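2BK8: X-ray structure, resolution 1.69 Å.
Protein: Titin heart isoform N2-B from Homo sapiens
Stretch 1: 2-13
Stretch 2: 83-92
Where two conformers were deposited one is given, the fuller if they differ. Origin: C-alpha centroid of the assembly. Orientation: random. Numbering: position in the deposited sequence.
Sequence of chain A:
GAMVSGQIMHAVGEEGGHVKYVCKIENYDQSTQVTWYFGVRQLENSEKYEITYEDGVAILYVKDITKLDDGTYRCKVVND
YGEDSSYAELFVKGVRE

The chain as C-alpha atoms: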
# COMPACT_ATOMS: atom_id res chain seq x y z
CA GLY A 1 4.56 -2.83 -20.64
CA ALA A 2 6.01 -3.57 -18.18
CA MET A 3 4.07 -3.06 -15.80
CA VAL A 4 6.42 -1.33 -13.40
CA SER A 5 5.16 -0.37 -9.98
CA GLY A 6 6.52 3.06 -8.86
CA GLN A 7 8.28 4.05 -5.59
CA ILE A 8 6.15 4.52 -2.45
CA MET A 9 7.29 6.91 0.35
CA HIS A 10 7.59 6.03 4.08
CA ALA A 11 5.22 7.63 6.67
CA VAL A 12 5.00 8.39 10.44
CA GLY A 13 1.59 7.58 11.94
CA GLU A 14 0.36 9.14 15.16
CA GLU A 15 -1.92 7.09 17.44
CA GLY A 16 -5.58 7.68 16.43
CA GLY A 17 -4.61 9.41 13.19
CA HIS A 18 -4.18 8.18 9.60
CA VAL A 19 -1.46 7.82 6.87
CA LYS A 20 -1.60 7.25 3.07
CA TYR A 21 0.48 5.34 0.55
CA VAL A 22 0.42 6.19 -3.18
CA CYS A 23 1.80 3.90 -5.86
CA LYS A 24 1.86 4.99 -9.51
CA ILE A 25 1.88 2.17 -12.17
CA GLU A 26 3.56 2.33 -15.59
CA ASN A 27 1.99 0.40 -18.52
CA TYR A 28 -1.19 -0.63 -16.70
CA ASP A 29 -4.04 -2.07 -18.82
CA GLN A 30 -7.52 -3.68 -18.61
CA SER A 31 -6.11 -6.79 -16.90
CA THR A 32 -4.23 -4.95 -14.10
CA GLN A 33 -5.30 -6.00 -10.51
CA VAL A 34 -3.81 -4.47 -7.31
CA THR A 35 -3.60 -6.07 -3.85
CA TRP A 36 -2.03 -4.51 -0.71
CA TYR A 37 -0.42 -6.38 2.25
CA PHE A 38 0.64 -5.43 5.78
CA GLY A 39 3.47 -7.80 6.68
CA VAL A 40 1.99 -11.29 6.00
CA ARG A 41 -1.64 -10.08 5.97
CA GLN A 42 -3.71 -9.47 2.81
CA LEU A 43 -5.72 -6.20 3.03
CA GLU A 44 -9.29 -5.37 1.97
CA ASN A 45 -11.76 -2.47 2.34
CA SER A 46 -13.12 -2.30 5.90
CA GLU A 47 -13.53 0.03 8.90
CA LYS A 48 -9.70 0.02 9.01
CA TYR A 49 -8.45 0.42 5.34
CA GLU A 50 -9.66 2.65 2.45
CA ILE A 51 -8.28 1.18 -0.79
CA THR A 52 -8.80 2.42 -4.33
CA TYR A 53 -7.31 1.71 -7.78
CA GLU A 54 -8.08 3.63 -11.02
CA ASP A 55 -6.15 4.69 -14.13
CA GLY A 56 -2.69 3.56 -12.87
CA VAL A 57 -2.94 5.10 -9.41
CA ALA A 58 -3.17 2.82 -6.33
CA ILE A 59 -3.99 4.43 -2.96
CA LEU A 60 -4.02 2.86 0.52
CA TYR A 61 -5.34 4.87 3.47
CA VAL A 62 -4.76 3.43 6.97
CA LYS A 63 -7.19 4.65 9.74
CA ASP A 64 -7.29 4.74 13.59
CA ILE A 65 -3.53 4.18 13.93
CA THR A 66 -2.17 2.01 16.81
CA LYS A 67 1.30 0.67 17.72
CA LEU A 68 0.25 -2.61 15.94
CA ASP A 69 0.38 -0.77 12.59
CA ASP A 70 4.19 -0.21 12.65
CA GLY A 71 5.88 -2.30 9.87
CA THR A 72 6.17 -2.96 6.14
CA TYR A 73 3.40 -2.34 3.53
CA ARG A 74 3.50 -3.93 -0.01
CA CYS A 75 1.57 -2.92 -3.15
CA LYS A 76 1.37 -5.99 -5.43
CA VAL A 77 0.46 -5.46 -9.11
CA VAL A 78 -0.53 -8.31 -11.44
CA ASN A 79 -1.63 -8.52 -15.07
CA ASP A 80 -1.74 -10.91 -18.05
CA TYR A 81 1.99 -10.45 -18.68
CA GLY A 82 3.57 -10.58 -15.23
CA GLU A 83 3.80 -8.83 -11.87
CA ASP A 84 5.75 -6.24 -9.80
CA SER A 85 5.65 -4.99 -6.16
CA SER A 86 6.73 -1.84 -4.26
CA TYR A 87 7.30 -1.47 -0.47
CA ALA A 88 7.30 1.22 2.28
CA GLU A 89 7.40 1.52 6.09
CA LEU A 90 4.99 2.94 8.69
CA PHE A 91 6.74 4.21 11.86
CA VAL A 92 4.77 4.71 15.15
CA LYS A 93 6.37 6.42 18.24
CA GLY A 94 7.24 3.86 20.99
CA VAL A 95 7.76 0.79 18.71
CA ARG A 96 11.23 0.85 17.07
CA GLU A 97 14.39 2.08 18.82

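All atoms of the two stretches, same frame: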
# COMPACT_ATOMS: atom_id res chain seq x y z
N ALA A 2 6.53 -3.82 -19.54
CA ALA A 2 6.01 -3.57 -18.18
C ALA A 2 4.75 -4.43 -17.78
O ALA A 2 4.41 -5.34 -18.53
CB ALA A 2 5.85 -2.08 -17.95
N MET A 3 4.05 -4.22 -16.66
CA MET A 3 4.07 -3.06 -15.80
C MET A 3 5.35 -2.87 -14.98
O MET A 3 6.20 -3.77 -14.87
CB MET A 3 2.83 -3.06 -14.87
CG MET A 3 1.59 -3.82 -15.39
SD MET A 3 0.36 -3.81 -14.08
CE MET A 3 -0.20 -5.46 -14.01
N VAL A 4 5.51 -1.65 -14.49
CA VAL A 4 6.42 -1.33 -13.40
C VAL A 4 5.61 -0.63 -12.33
O VAL A 4 4.85 0.31 -12.61
CB VAL A 4 7.55 -0.41 -13.86
CG1 VAL A 4 8.42 0.07 -12.71
CG2 VAL A 4 8.42 -1.11 -14.87
N SER A 5 5.73 -1.09 -11.09
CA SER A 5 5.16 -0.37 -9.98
C SER A 5 6.14 0.68 -9.43
O SER A 5 7.30 0.36 -9.13
CB SER A 5 4.70 -1.36 -8.90
OG SER A 5 5.81 -2.07 -8.36
N GLY A 6 5.67 1.93 -9.31
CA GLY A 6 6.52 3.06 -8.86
C GLY A 6 6.93 3.07 -7.38
O GLY A 6 6.43 2.26 -6.59
N GLN A 7 7.84 3.97 -7.00
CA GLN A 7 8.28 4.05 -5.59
C GLN A 7 7.16 4.61 -4.71
O GLN A 7 6.41 5.50 -5.12
CB GLN A 7 9.52 4.95 -5.42
CG GLN A 7 10.70 4.61 -6.31
CD GLN A 7 11.67 5.76 -6.43
OE1 GLN A 7 11.34 6.81 -6.99
NE2 GLN A 7 12.87 5.58 -5.92
N ILE A 8 7.09 4.09 -3.49
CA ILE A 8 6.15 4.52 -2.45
C ILE A 8 6.99 5.10 -1.30
O ILE A 8 8.03 4.52 -0.92
CB ILE A 8 5.31 3.33 -1.95
CG1 ILE A 8 4.51 2.65 -3.07
CG2 ILE A 8 4.36 3.75 -0.80
CD1 ILE A 8 3.88 1.29 -2.62
N MET A 9 6.57 6.26 -0.77
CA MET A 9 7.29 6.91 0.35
C MET A 9 6.90 6.40 1.76
O MET A 9 5.74 5.99 1.99
CB MET A 9 7.07 8.43 0.31
CG MET A 9 7.29 9.10 -1.02
SD MET A 9 8.94 8.79 -1.71
CE MET A 9 10.03 9.75 -0.65
N HIS A 10 7.85 6.44 2.69
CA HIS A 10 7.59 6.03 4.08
C HIS A 10 6.66 7.07 4.71
O HIS A 10 6.55 8.19 4.17
CB HIS A 10 8.90 5.94 4.91
CG HIS A 10 9.94 5.01 4.32
ND1 HIS A 10 9.65 3.71 3.95
CD2 HIS A 10 11.26 5.19 4.09
CE1 HIS A 10 10.75 3.15 3.47
NE2 HIS A 10 11.74 4.02 3.55
N ALA A 11 6.06 6.72 5.86
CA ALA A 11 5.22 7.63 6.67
C ALA A 11 5.34 7.39 8.19
O ALA A 11 5.58 6.25 8.62
CB ALA A 11 3.75 7.49 6.25
N VAL A 12 5.18 8.46 8.97
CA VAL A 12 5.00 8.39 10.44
C VAL A 12 3.51 8.50 10.75
O VAL A 12 2.84 9.44 10.30
CB VAL A 12 5.76 9.50 11.18
CG1 VAL A 12 5.40 9.51 12.70
CG2 VAL A 12 7.27 9.34 11.03
N GLY A 13 3.00 7.56 11.54
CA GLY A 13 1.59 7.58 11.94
C GLY A 13 1.53 7.93 13.41
O GLY A 13 2.32 7.42 14.20
N GLU A 83 4.08 -9.52 -13.13
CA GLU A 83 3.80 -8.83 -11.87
C GLU A 83 4.99 -7.98 -11.41
O GLU A 83 6.10 -8.13 -11.96
CB GLU A 83 3.38 -9.84 -10.80
CG GLU A 83 4.48 -10.69 -10.18
CD GLU A 83 3.96 -11.54 -9.02
OE1 GLU A 83 3.15 -12.46 -9.27
OE2 GLU A 83 4.36 -11.28 -7.87
N ASP A 84 4.73 -7.06 -10.48
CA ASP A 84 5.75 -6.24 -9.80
C ASP A 84 5.19 -5.83 -8.42
O ASP A 84 3.96 -5.82 -8.21
CB ASP A 84 6.08 -4.99 -10.63
CG ASP A 84 7.40 -4.27 -10.21
OD1 ASP A 84 8.19 -4.79 -9.39
OD2 ASP A 84 7.68 -3.19 -10.77
N SER A 85 6.08 -5.49 -7.49
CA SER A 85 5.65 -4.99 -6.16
C SER A 85 6.56 -3.82 -5.72
O SER A 85 7.75 -3.77 -6.11
CB SER A 85 5.79 -6.10 -5.11
OG SER A 85 4.92 -7.21 -5.35
N SER A 86 6.01 -2.98 -4.83
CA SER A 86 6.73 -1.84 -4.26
C SER A 86 6.41 -1.84 -2.75
O SER A 86 5.36 -2.34 -2.37
CB SER A 86 6.31 -0.54 -4.98
OG SER A 86 6.86 -0.52 -6.32
N TYR A 87 7.35 -1.34 -1.94
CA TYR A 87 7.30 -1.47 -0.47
C TYR A 87 7.53 -0.13 0.24
O TYR A 87 8.24 0.73 -0.30
CB TYR A 87 8.37 -2.49 -0.02
CG TYR A 87 8.18 -3.90 -0.56
CD1 TYR A 87 7.49 -4.85 0.17
CD2 TYR A 87 8.72 -4.28 -1.79
CE1 TYR A 87 7.32 -6.15 -0.31
CE2 TYR A 87 8.56 -5.59 -2.29
CZ TYR A 87 7.85 -6.52 -1.53
OH TYR A 87 7.66 -7.82 -1.96
N ALA A 88 6.95 0.06 1.44
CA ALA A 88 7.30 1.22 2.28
C ALA A 88 6.97 0.94 3.75
O ALA A 88 6.23 -0.01 4.04
CB ALA A 88 6.56 2.48 1.78
N GLU A 89 7.53 1.74 4.66
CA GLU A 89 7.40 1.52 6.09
C GLU A 89 6.37 2.48 6.69
O GLU A 89 6.16 3.60 6.16
CB GLU A 89 8.75 1.77 6.77
CG GLU A 89 9.86 0.88 6.21
CD GLU A 89 9.63 -0.57 6.59
OE1 GLU A 89 9.64 -0.89 7.79
OE2 GLU A 89 9.38 -1.39 5.68
N LEU A 90 5.79 2.07 7.82
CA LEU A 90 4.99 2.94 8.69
C LEU A 90 5.69 2.91 10.04
O LEU A 90 5.93 1.82 10.60
CB LEU A 90 3.54 2.41 8.83
CG LEU A 90 2.47 3.33 9.43
CD1 LEU A 90 1.05 2.80 9.12
CD2 LEU A 90 2.67 3.51 10.91
N PHE A 91 6.11 4.07 10.53
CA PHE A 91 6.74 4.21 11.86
C PHE A 91 5.74 4.85 12.85
O PHE A 91 5.22 5.93 12.58
CB PHE A 91 8.02 5.08 11.81
CG PHE A 91 8.91 4.80 10.61
CD1 PHE A 91 9.71 3.65 10.55
CD2 PHE A 91 8.99 5.73 9.57
CE1 PHE A 91 10.54 3.41 9.44
CE2 PHE A 91 9.82 5.50 8.46
CZ PHE A 91 10.59 4.35 8.40
N VAL A 92 5.51 4.18 13.98
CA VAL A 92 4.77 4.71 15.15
C VAL A 92 5.70 4.94 16.37
O VAL A 92 6.49 4.06 16.73
CB VAL A 92 3.59 3.76 15.55
CG1 VAL A 92 2.76 4.34 16.74
CG2 VAL A 92 2.69 3.47 14.36
O HOH W 1 5.85 -6.54 -14.67
O HOH W 2 8.79 -2.04 -8.19
O HOH W 3 8.90 1.71 -3.04

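What locks the backbones together where they run side by side? Ala11 and Val12 pair in parallel with Leu90 and Phe91, and the bonds alternate across the gap: Ala11 N donates to Glu89 O at 3.1 Å, Phe91 N to Ala11 O at 2.9 Å, and Gly13 N to Phe91 O at 2.9 Å. One step earlier a side chain takes over the role of a carbonyl, with Glu89 N donating to His10 ND1 at 3.0 Å. Accepting this bond requires ND1 to be unprotonated, and the m rotamer of His10 brings it to the amide.

How is the other end held, where no strand ladder forms? Side chains bridge it. Asp84, in its t rotamer, points toward the first stretch and accepts a bond from Ser5 N to Asp84 OD2 at 2.9 Å. A hydroxyl relay follows: Ser5 OG donates to Ser86 OG at 2.8 Å, and Ser86 OG donates to Gly6 O, also at 2.8 Å. Serine is small enough to be buried in both places, and at Ser86 its hydroxyl accepts from one partner while donating to another.

What fills the gap between these two polar regions? Water 3 links the stretches there, its oxygen accepting from Ile8 N at 3.0 Å and donating to Tyr87 O at 3.0 Å. Beside it, the buried side chains of Ile8 and Ala88 point toward the opposing stretches, and Ile8 CG2 meets Ala88 CB at 3.6 Å. The small methyl of Ala88 allows this close approach.

Which side chains cover the paired strands? Phe91 turns its ring edge toward the face of His10, centroids 5.7 Å apart, while Val12 CG2 lies near the ring plane, 4.3 Å from Phe91 CD2. On the other side of the sheet are Ala11 and Leu90. At Gly13 a beta carbon would crowd Leu90 CD2, so glycine fits there. Altogether the contact buries 745 Å², counting both stretches.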